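Local atomic coordinates of 2-hydroxyisobutyryl-CoA synthetase (Aquincola tertiaricarbonis, PDB entry 6HDW), a protein that is an enzyme of the ANL superfamily of AMP-binding enzymes that holds the ligand 8LE between its N-terminal part and its C-terminal domain. Residues A279-F284 with P325-L330; V272-S277 with D295-W300; N149-I154 with P283-A288. All blocks are in the same frame, centred on the assembly; numbering follows the deposited sequence.

Contact 1 of 3, residues A279-F284 with P325-L330; sequences AEMSPF and PVYTHL. With 8LE ([[(2~{R},3~{S},4~{R},5~{R})-5-(6-aminopurin-9-yl)-3,4-bis(oxidanyl)oxolan-2-yl]methoxy-oxidanyl-phosphoryl] 2-methyl-2-oxidanyl-propanoate), chain B.
M281 and H329 mark the nearest approach of the two backbones, their CA atoms standing 7.1 Å apart, and no backbone-to-backbone hydrogen bond joins the segments. Residues 325-329 are the end of strand 322-329; residues 279-284 are a loop that opens with a type I beta turn from A279 to S282 and passes through a cis peptide bond into P283. A279 O closes the turn by accepting from both S282 N and S282 OG, the hydroxyl lying 2.9 Å from A279 O, and the two donors arrive from the same face of the carbonyl plane.

The imidazole of H329 meets the loop through main-chain oxygens. Its NE2 donates to S282 O over 2.9 Å, but the N-H...O angle of 129° makes this bond weak, and S282 O has a second donor in R332 NH1. Beside it, H329 CE1 lies 3.1 Å from E280 O, which meets the ring at its edge. ND1 is paired with the backbone N of M337, consistent with a ring that accepts there and donates at NE2; the two ends together fix its rotation.

The side chain of M281 touches both H329 and Y327. Its chain bends at chi2 (-42°), which sets SD over the face of the H329 ring, 4.1 Å from SD to the ring centroid, a sulfur-aromatic contact. The terminal methyl continues to the strand, with M281 CE 3.4 Å from Y327 CB, while M281 CG lies obliquely against the tyrosine ring.

At the start of the turn, A279 N donates to 8LE OAE, a phosphoryl oxygen, over 2.9 Å and nearly straight (167°). The sequence GSMAE, which runs into the turn, is consistent with the conserved motif of the ANL enzymes in the loop that lines their nucleotide pocket.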
# COMPACT_ATOMS: atom_id res chain seq x y z
N ALA A 279 -11.21 -11.61 5.36
CA ALA A 279 -9.87 -11.16 5.73
C ALA A 279 -9.36 -11.95 6.92
O ALA A 279 -8.16 -12.23 7.00
CB ALA A 279 -9.88 -9.68 6.05
N GLU A 280 -10.28 -12.36 7.85
CA GLU A 280 -9.94 -13.20 9.01
C GLU A 280 -9.50 -14.58 8.51
O GLU A 280 -8.75 -15.27 9.19
CB GLU A 280 -11.16 -13.39 9.94
CG GLU A 280 -11.62 -12.16 10.70
CD GLU A 280 -12.55 -11.21 9.96
OE1 GLU A 280 -12.85 -11.45 8.77
OE2 GLU A 280 -12.98 -10.21 10.58
N MET A 281 -9.95 -14.95 7.29
CA MET A 281 -9.67 -16.22 6.64
C MET A 281 -8.51 -16.21 5.66
O MET A 281 -8.43 -17.14 4.85
CB MET A 281 -10.94 -16.77 5.95
CG MET A 281 -11.95 -17.25 6.92
SD MET A 281 -11.20 -18.18 8.28
CE MET A 281 -12.54 -18.43 9.17
N SER A 282 -7.59 -15.22 5.73
CA SER A 282 -6.41 -15.21 4.84
C SER A 282 -5.64 -16.52 5.09
O SER A 282 -5.46 -16.86 6.26
CB SER A 282 -5.54 -14.00 5.10
OG SER A 282 -6.27 -12.80 4.89
N PRO A 283 -5.29 -17.34 4.08
CA PRO A 283 -5.45 -17.14 2.62
C PRO A 283 -6.92 -17.13 2.18
O PRO A 283 -7.57 -18.17 2.16
CB PRO A 283 -4.59 -18.27 2.02
CG PRO A 283 -4.62 -19.35 3.05
CD PRO A 283 -4.63 -18.63 4.37
N PHE A 284 -7.46 -15.93 1.92
CA PHE A 284 -8.87 -15.69 1.58
C PHE A 284 -9.26 -16.21 0.20
O PHE A 284 -10.46 -16.39 -0.07
CB PHE A 284 -9.23 -14.20 1.75
CG PHE A 284 -8.37 -13.27 0.93
CD1 PHE A 284 -8.64 -13.04 -0.42
CD2 PHE A 284 -7.25 -12.66 1.49
CE1 PHE A 284 -7.82 -12.23 -1.18
CE2 PHE A 284 -6.44 -11.83 0.72
CZ PHE A 284 -6.72 -11.63 -0.61
N PRO A 325 -21.46 -19.93 4.62
CA PRO A 325 -20.10 -20.48 4.76
C PRO A 325 -19.51 -20.34 6.18
O PRO A 325 -19.55 -19.27 6.80
CB PRO A 325 -19.29 -19.67 3.75
CG PRO A 325 -20.29 -19.09 2.81
CD PRO A 325 -21.49 -18.82 3.65
N VAL A 326 -19.02 -21.47 6.69
CA VAL A 326 -18.36 -21.59 7.99
C VAL A 326 -16.95 -22.10 7.62
O VAL A 326 -16.84 -23.08 6.87
CB VAL A 326 -19.16 -22.50 8.97
CG1 VAL A 326 -18.34 -22.88 10.20
CG2 VAL A 326 -20.47 -21.84 9.39
N TYR A 327 -15.90 -21.37 8.05
CA TYR A 327 -14.52 -21.68 7.66
C TYR A 327 -13.57 -22.05 8.79
O TYR A 327 -13.63 -21.45 9.88
CB TYR A 327 -13.89 -20.53 6.87
CG TYR A 327 -14.68 -19.97 5.71
CD1 TYR A 327 -14.65 -20.57 4.45
CD2 TYR A 327 -15.34 -18.74 5.82
CE1 TYR A 327 -15.28 -19.99 3.35
CE2 TYR A 327 -15.98 -18.16 4.73
CZ TYR A 327 -15.95 -18.79 3.50
OH TYR A 327 -16.60 -18.23 2.42
N THR A 328 -12.64 -22.99 8.50
CA THR A 328 -11.59 -23.45 9.41
C THR A 328 -10.24 -23.47 8.70
O THR A 328 -10.11 -24.10 7.65
CB THR A 328 -11.95 -24.81 10.05
OG1 THR A 328 -13.20 -24.71 10.74
CG2 THR A 328 -10.88 -25.30 11.04
N HIS A 329 -9.24 -22.77 9.29
CA HIS A 329 -7.86 -22.74 8.79
C HIS A 329 -7.23 -24.12 9.04
O HIS A 329 -7.40 -24.69 10.12
CB HIS A 329 -7.02 -21.69 9.56
CG HIS A 329 -7.19 -20.27 9.10
ND1 HIS A 329 -7.56 -19.27 9.99
CD2 HIS A 329 -6.96 -19.71 7.89
CE1 HIS A 329 -7.58 -18.15 9.28
NE2 HIS A 329 -7.24 -18.37 8.01
N LEU A 330 -6.50 -24.65 8.05
CA LEU A 330 -5.81 -25.93 8.20
C LEU A 330 -4.29 -25.74 8.21
O LEU A 330 -3.54 -26.66 8.54
CB LEU A 330 -6.20 -26.91 7.08
CG LEU A 330 -7.68 -27.30 6.93
CD1 LEU A 330 -7.84 -28.31 5.84
CD2 LEU A 330 -8.24 -27.87 8.21
C2 8LE B . -19.19 -12.16 -2.54
CAA 8LE B . -10.01 -9.99 1.79
CAZ 8LE B . -11.37 -10.02 1.06
CAB 8LE B . -11.82 -11.47 0.84
OAF 8LE B . -11.23 -9.42 -0.22
CAS 8LE B . -12.42 -9.22 1.88
OAD 8LE B . -13.04 -8.28 1.36
OAQ 8LE B . -12.58 -9.60 3.18
PBC 8LE B . -13.35 -8.76 4.36
OAI 8LE B . -12.87 -7.24 4.31
OAE 8LE B . -13.14 -9.42 5.67
O5' 8LE B . -14.88 -8.80 3.98
C5' 8LE B . -15.43 -10.10 3.78
C4' 8LE B . -16.85 -9.96 3.29
O4' 8LE B . -16.81 -9.37 1.96
C3' 8LE B . -17.36 -11.33 3.11
O3' 8LE B . -17.95 -11.77 4.34
C2' 8LE B . -18.39 -11.13 2.00
O2' 8LE B . -19.63 -10.53 2.48
C1' 8LE B . -17.68 -10.14 1.10
N9 8LE B . -16.92 -10.83 0.01
C8 8LE B . -15.60 -10.99 -0.11
N7 8LE B . -15.37 -11.66 -1.24
C5 8LE B . -16.54 -11.92 -1.82
C4 8LE B . -17.51 -11.41 -1.04
N3 8LE B . -18.81 -11.49 -1.38
N1 8LE B . -18.17 -12.69 -3.33
C6 8LE B . -16.88 -12.54 -2.97
N6 8LE B . -15.91 -13.03 -3.73

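Contact 2 of 3, residues V272-S277 with D295-W300. With 8LE ([[(2~{R},3~{S},4~{R},5~{R})-5-(6-aminopurin-9-yl)-3,4-bis(oxidanyl)oxolan-2-yl]methoxy-oxidanyl-phosphoryl] 2-methyl-2-oxidanyl-propanoate), chain B.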
# COMPACT_ATOMS: atom_id res chain seq x y z
N VAL A 272 -12.71 -13.08 -16.36
CA VAL A 272 -12.97 -12.60 -15.01
C VAL A 272 -13.02 -13.79 -14.05
O VAL A 272 -13.69 -14.78 -14.33
CB VAL A 272 -14.23 -11.69 -14.92
CG1 VAL A 272 -14.74 -11.56 -13.49
CG2 VAL A 272 -13.94 -10.31 -15.50
N TYR A 273 -12.31 -13.69 -12.93
CA TYR A 273 -12.31 -14.74 -11.92
C TYR A 273 -12.78 -14.24 -10.59
O TYR A 273 -12.35 -13.18 -10.14
CB TYR A 273 -10.94 -15.43 -11.79
CG TYR A 273 -10.48 -16.08 -13.07
CD1 TYR A 273 -11.24 -17.09 -13.67
CD2 TYR A 273 -9.32 -15.67 -13.71
CE1 TYR A 273 -10.85 -17.67 -14.87
CE2 TYR A 273 -8.91 -16.25 -14.91
CZ TYR A 273 -9.67 -17.26 -15.48
OH TYR A 273 -9.28 -17.83 -16.66
N ASP A 274 -13.64 -15.04 -9.96
CA ASP A 274 -14.18 -14.79 -8.63
C ASP A 274 -13.33 -15.55 -7.60
O ASP A 274 -12.97 -16.70 -7.83
CB ASP A 274 -15.64 -15.28 -8.56
CG ASP A 274 -16.45 -14.76 -7.39
OD1 ASP A 274 -16.11 -13.69 -6.84
OD2 ASP A 274 -17.49 -15.38 -7.08
N CYS A 275 -12.98 -14.86 -6.50
CA CYS A 275 -12.26 -15.41 -5.35
C CYS A 275 -12.61 -14.59 -4.11
O CYS A 275 -13.25 -13.55 -4.24
CB CYS A 275 -10.75 -15.48 -5.58
SG CYS A 275 -9.89 -13.88 -5.54
N GLY A 276 -12.22 -15.07 -2.93
CA GLY A 276 -12.42 -14.33 -1.69
C GLY A 276 -13.46 -14.82 -0.72
O GLY A 276 -14.65 -14.85 -1.03
N SER A 277 -13.00 -15.14 0.50
CA SER A 277 -13.84 -15.50 1.64
C SER A 277 -13.89 -14.28 2.57
O SER A 277 -14.66 -13.37 2.32
CB SER A 277 -13.30 -16.75 2.35
OG SER A 277 -11.94 -16.58 2.73
N ASP A 295 -16.73 -20.16 -13.91
CA ASP A 295 -17.95 -19.61 -13.30
C ASP A 295 -17.98 -20.01 -11.83
O ASP A 295 -17.72 -21.17 -11.49
CB ASP A 295 -19.22 -20.09 -14.02
CG ASP A 295 -19.38 -19.60 -15.45
OD1 ASP A 295 -19.07 -18.42 -15.72
OD2 ASP A 295 -19.89 -20.38 -16.28
N GLY A 296 -18.26 -19.04 -10.98
CA GLY A 296 -18.32 -19.26 -9.55
C GLY A 296 -16.95 -19.48 -8.93
O GLY A 296 -15.94 -18.96 -9.42
N MET A 297 -16.92 -20.24 -7.83
CA MET A 297 -15.69 -20.50 -7.08
C MET A 297 -15.61 -21.94 -6.61
O MET A 297 -16.64 -22.54 -6.32
CB MET A 297 -15.62 -19.60 -5.83
CG MET A 297 -15.54 -18.12 -6.13
SD MET A 297 -15.36 -17.10 -4.64
CE MET A 297 -17.00 -17.08 -4.05
N LEU A 298 -14.40 -22.48 -6.49
CA LEU A 298 -14.20 -23.81 -5.93
C LEU A 298 -13.77 -23.63 -4.46
O LEU A 298 -13.13 -22.63 -4.15
CB LEU A 298 -13.09 -24.60 -6.68
CG LEU A 298 -13.30 -24.95 -8.17
CD1 LEU A 298 -12.21 -25.90 -8.63
CD2 LEU A 298 -14.66 -25.58 -8.43
N CYS A 299 -14.11 -24.58 -3.58
CA CYS A 299 -13.72 -24.58 -2.17
C CYS A 299 -12.46 -25.44 -2.06
O CYS A 299 -12.56 -26.67 -2.08
CB CYS A 299 -14.83 -25.12 -1.28
SG CYS A 299 -16.41 -24.24 -1.44
N TRP A 300 -11.29 -24.79 -1.96
CA TRP A 300 -9.98 -25.45 -1.84
C TRP A 300 -9.87 -25.97 -0.40
O TRP A 300 -9.22 -25.35 0.45
CB TRP A 300 -8.85 -24.47 -2.20
CG TRP A 300 -8.90 -24.00 -3.63
CD1 TRP A 300 -9.88 -23.25 -4.21
CD2 TRP A 300 -7.92 -24.23 -4.65
NE1 TRP A 300 -9.58 -23.03 -5.53
CE2 TRP A 300 -8.38 -23.61 -5.83
CE3 TRP A 300 -6.67 -24.89 -4.67
CZ2 TRP A 300 -7.64 -23.62 -7.02
CZ3 TRP A 300 -5.93 -24.89 -5.84
CH2 TRP A 300 -6.42 -24.27 -7.01
C2 8LE B . -19.19 -12.16 -2.54
CAA 8LE B . -10.01 -9.99 1.79
CAZ 8LE B . -11.37 -10.02 1.06
CAB 8LE B . -11.82 -11.47 0.84
OAF 8LE B . -11.23 -9.42 -0.22
CAS 8LE B . -12.42 -9.22 1.88
OAD 8LE B . -13.04 -8.28 1.36
OAQ 8LE B . -12.58 -9.60 3.18
PBC 8LE B . -13.35 -8.76 4.36
OAI 8LE B . -12.87 -7.24 4.31
OAE 8LE B . -13.14 -9.42 5.67
O5' 8LE B . -14.88 -8.80 3.98
C5' 8LE B . -15.43 -10.10 3.78
C4' 8LE B . -16.85 -9.96 3.29
O4' 8LE B . -16.81 -9.37 1.96
C3' 8LE B . -17.36 -11.33 3.11
O3' 8LE B . -17.95 -11.77 4.34
C2' 8LE B . -18.39 -11.13 2.00
O2' 8LE B . -19.63 -10.53 2.48
C1' 8LE B . -17.68 -10.14 1.10
N9 8LE B . -16.92 -10.83 0.01
C8 8LE B . -15.60 -10.99 -0.11
N7 8LE B . -15.37 -11.66 -1.24
C5 8LE B . -16.54 -11.92 -1.82
C4 8LE B . -17.51 -11.41 -1.04
N3 8LE B . -18.81 -11.49 -1.38
N1 8LE B . -18.17 -12.69 -3.33
C6 8LE B . -16.88 -12.54 -2.97
N6 8LE B . -15.91 -13.03 -3.73
O HOH W 1 -14.57 -17.30 -11.30
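A chi1 of -164° places the carboxylate of D274 opposite its own backbone nitrogen and beside M297, whose chain runs extended through chi2 and then turns at chi3 (-78°). The bend brings CE back to the acid, so that D274 OD2 is 3.5 Å from M297 CE as well as from M297 CG. On the backbone side M297 CG also approaches D274 O, at 3.4 Å, and M297 SD rests 3.6 Å from C275 CA. All of these are van der Waals contacts.

The CA atoms of D274 and M297 are 6.1 Å apart, yet no direct hydrogen bond links the segments. A water bridges them instead, accepting from D274 N over 2.8 Å and donating to G296 O over 2.9 Å. This is a junction of two sheets: strand 271-274 is the outermost strand of the parallel sheet, and strand 297-299 pairs with 287-288 and 361-362 in a small antiparallel one, an arrangement that belongs to the AMP-binding part of the ANL fold.

The two carboxylate oxygens of D274 have separate polar tasks. OD2 is hydrogen-bonded to S256 OG, which steadies the group, while D274 OD1 accepts from the amino nitrogen N6 of 8LE at 3.2 Å, with an N-H...O angle of 153°. The same amino group gives a second bond to the neighbouring main chain, 8LE N6 to C275 O, at 2.8 Å.

Contact 3 of 3, residues N149-I154 with P283-A288; sequences NAHARI and PFMNVA. With 8LE ([[(2~{R},3~{S},4~{R},5~{R})-5-(6-aminopurin-9-yl)-3,4-bis(oxidanyl)oxolan-2-yl]methoxy-oxidanyl-phosphoryl] 2-methyl-2-oxidanyl-propanoate), chain B.
H151 NE2 is approached by two consecutive main-chain nitrogens. It accepts a weak hydrogen bond from M285 N over 3.3 Å that is nevertheless fairly straight (164°), while F284 N lies near the ring plane at an angle too poor for a bond. The other ring nitrogen, ND1, is hydrogen-bonded to G180 O, so the imidazole is held at both ends. The arrangement packs helix 141-157 of the AMP-binding part against the loop that leads into strand 287-288, one layer behind the ligand pocket.

M285 lies over one face of the H151 ring. Its CG makes a CH-pi contact; an extended chi2 (-178°) carries SD over the same ring, M285 SD standing 3.8 Å from the H151 centroid, and a bend at chi3 turns CE to I154 CG2. Obliquely to that ring, P283 CA comes within 3.3 Å of H151 NE2, and at the preceding helix residue A150 CB meets P283 CB at 3.7 Å. Further along the helix I154 packs by both branches: I154 CG2 touches A288 CB at 3.5 Å, and CD1 lies against the carbonyl oxygen M285 O.

The edge of H151 points at the face of F284 in a T-shaped pair, centroids 4.8 Å apart and planes at 74°. F284 is thereby sandwiched: H151 CE1 stands over one face, 3.7 Å from F284 CE2, and the methyl carbon CAA of 8LE over the opposite face, 3.8 Å from F284 CG.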
# COMPACT_ATOMS: atom_id res chain seq x y z
N ASN A 149 2.12 -18.89 -0.42
CA ASN A 149 2.22 -20.16 -1.14
C ASN A 149 0.85 -20.64 -1.59
O ASN A 149 0.70 -21.02 -2.76
CB ASN A 149 2.95 -21.21 -0.30
CG ASN A 149 4.45 -21.11 -0.41
OD1 ASN A 149 5.05 -21.67 -1.32
ND2 ASN A 149 5.10 -20.45 0.55
N ALA A 150 -0.16 -20.54 -0.70
CA ALA A 150 -1.55 -20.91 -1.03
C ALA A 150 -2.06 -20.04 -2.16
O ALA A 150 -2.66 -20.56 -3.09
CB ALA A 150 -2.44 -20.73 0.19
N HIS A 151 -1.77 -18.72 -2.11
CA HIS A 151 -2.24 -17.77 -3.13
C HIS A 151 -1.57 -17.95 -4.48
O HIS A 151 -2.27 -17.85 -5.49
CB HIS A 151 -2.15 -16.33 -2.62
CG HIS A 151 -3.25 -15.98 -1.67
ND1 HIS A 151 -3.45 -14.69 -1.25
CD2 HIS A 151 -4.22 -16.76 -1.13
CE1 HIS A 151 -4.50 -14.72 -0.46
NE2 HIS A 151 -5.01 -15.94 -0.37
N ALA A 152 -0.24 -18.24 -4.52
CA ALA A 152 0.49 -18.50 -5.77
C ALA A 152 -0.08 -19.74 -6.47
O ALA A 152 -0.22 -19.74 -7.69
CB ALA A 152 1.97 -18.71 -5.48
N ARG A 153 -0.47 -20.76 -5.68
CA ARG A 153 -1.08 -22.01 -6.12
C ARG A 153 -2.44 -21.77 -6.80
O ARG A 153 -2.68 -22.30 -7.89
CB ARG A 153 -1.22 -22.95 -4.91
CG ARG A 153 -2.14 -24.14 -5.11
CD ARG A 153 -2.15 -25.01 -3.87
NE ARG A 153 -3.13 -26.08 -3.98
CZ ARG A 153 -3.54 -26.83 -2.96
NH1 ARG A 153 -3.06 -26.62 -1.75
NH2 ARG A 153 -4.44 -27.78 -3.15
N ILE A 154 -3.31 -20.98 -6.15
CA ILE A 154 -4.65 -20.63 -6.63
C ILE A 154 -4.56 -19.69 -7.86
O ILE A 154 -5.34 -19.86 -8.80
CB ILE A 154 -5.50 -20.05 -5.46
CG1 ILE A 154 -5.74 -21.12 -4.38
CG2 ILE A 154 -6.82 -19.46 -5.96
CD1 ILE A 154 -5.99 -20.56 -2.97
N PRO A 283 -5.29 -17.34 4.08
CA PRO A 283 -5.45 -17.14 2.62
C PRO A 283 -6.92 -17.13 2.18
O PRO A 283 -7.57 -18.17 2.16
CB PRO A 283 -4.59 -18.27 2.02
CG PRO A 283 -4.62 -19.35 3.05
CD PRO A 283 -4.63 -18.63 4.37
N PHE A 284 -7.46 -15.93 1.92
CA PHE A 284 -8.87 -15.69 1.58
C PHE A 284 -9.26 -16.21 0.20
O PHE A 284 -10.46 -16.39 -0.07
CB PHE A 284 -9.23 -14.20 1.75
CG PHE A 284 -8.37 -13.27 0.93
CD1 PHE A 284 -8.64 -13.04 -0.42
CD2 PHE A 284 -7.25 -12.66 1.49
CE1 PHE A 284 -7.82 -12.23 -1.18
CE2 PHE A 284 -6.44 -11.83 0.72
CZ PHE A 284 -6.72 -11.63 -0.61
N MET A 285 -8.26 -16.50 -0.66
CA MET A 285 -8.49 -17.08 -1.98
C MET A 285 -8.87 -18.57 -1.88
O MET A 285 -8.99 -19.23 -2.91
CB MET A 285 -7.28 -16.86 -2.90
CG MET A 285 -7.06 -15.43 -3.30
SD MET A 285 -5.66 -15.23 -4.41
CE MET A 285 -6.41 -15.67 -5.95
N ASN A 286 -9.11 -19.10 -0.63
CA ASN A 286 -9.54 -20.49 -0.38
C ASN A 286 -10.84 -20.86 -1.14
O ASN A 286 -11.13 -22.04 -1.34
CB ASN A 286 -9.66 -20.77 1.13
CG ASN A 286 -10.83 -20.07 1.78
OD1 ASN A 286 -10.81 -18.86 1.98
ND2 ASN A 286 -11.89 -20.80 2.08
N VAL A 287 -11.62 -19.83 -1.53
CA VAL A 287 -12.79 -19.94 -2.41
C VAL A 287 -12.39 -19.14 -3.65
O VAL A 287 -12.05 -17.96 -3.53
CB VAL A 287 -14.18 -19.57 -1.83
CG1 VAL A 287 -14.68 -20.64 -0.87
CG2 VAL A 287 -14.19 -18.20 -1.17
N ALA A 288 -12.27 -19.84 -4.81
CA ALA A 288 -11.80 -19.23 -6.05
C ALA A 288 -12.09 -20.07 -7.28
O ALA A 288 -11.93 -21.29 -7.26
CB ALA A 288 -10.30 -18.97 -5.98
C2 8LE B . -19.19 -12.16 -2.54
CAA 8LE B . -10.01 -9.99 1.79
CAZ 8LE B . -11.37 -10.02 1.06
CAB 8LE B . -11.82 -11.47 0.84
OAF 8LE B . -11.23 -9.42 -0.22
CAS 8LE B . -12.42 -9.22 1.88
OAD 8LE B . -13.04 -8.28 1.36
OAQ 8LE B . -12.58 -9.60 3.18
PBC 8LE B . -13.35 -8.76 4.36
OAI 8LE B . -12.87 -7.24 4.31
OAE 8LE B . -13.14 -9.42 5.67
O5' 8LE B . -14.88 -8.80 3.98
C5' 8LE B . -15.43 -10.10 3.78
C4' 8LE B . -16.85 -9.96 3.29
O4' 8LE B . -16.81 -9.37 1.96
C3' 8LE B . -17.36 -11.33 3.11
O3' 8LE B . -17.95 -11.77 4.34
C2' 8LE B . -18.39 -11.13 2.00
O2' 8LE B . -19.63 -10.53 2.48
C1' 8LE B . -17.68 -10.14 1.10
N9 8LE B . -16.92 -10.83 0.01
C8 8LE B . -15.60 -10.99 -0.11
N7 8LE B . -15.37 -11.66 -1.24
C5 8LE B . -16.54 -11.92 -1.82
C4 8LE B . -17.51 -11.41 -1.04
N3 8LE B . -18.81 -11.49 -1.38
N1 8LE B . -18.17 -12.69 -3.33
C6 8LE B . -16.88 -12.54 -2.97
N6 8LE B . -15.91 -13.03 -3.73

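How the contacts relate
All three contacts touch the same ligand: the centres of contacts 1 and 2 are about 14 Å apart, and that of contact 3 is about 10 Å from each. Helix segment 149-154 comes first along the chain, then 272-277, 279-284 overlapping 283-288, 295-300 and finally 325-330. Contacts 1 and 3 share P283 and F284; contacts 2 and 3 share the small antiparallel sheet, where strands 287-288 and 297-299 are neighbours. S277 N lies 2.9 Å from F284 O, a probable hydrogen bond tying contact 2 to the loop. The chain from D274 to F284 thus meets 8LE at several points and is backed by a helix and two other strands of the AMP-binding part.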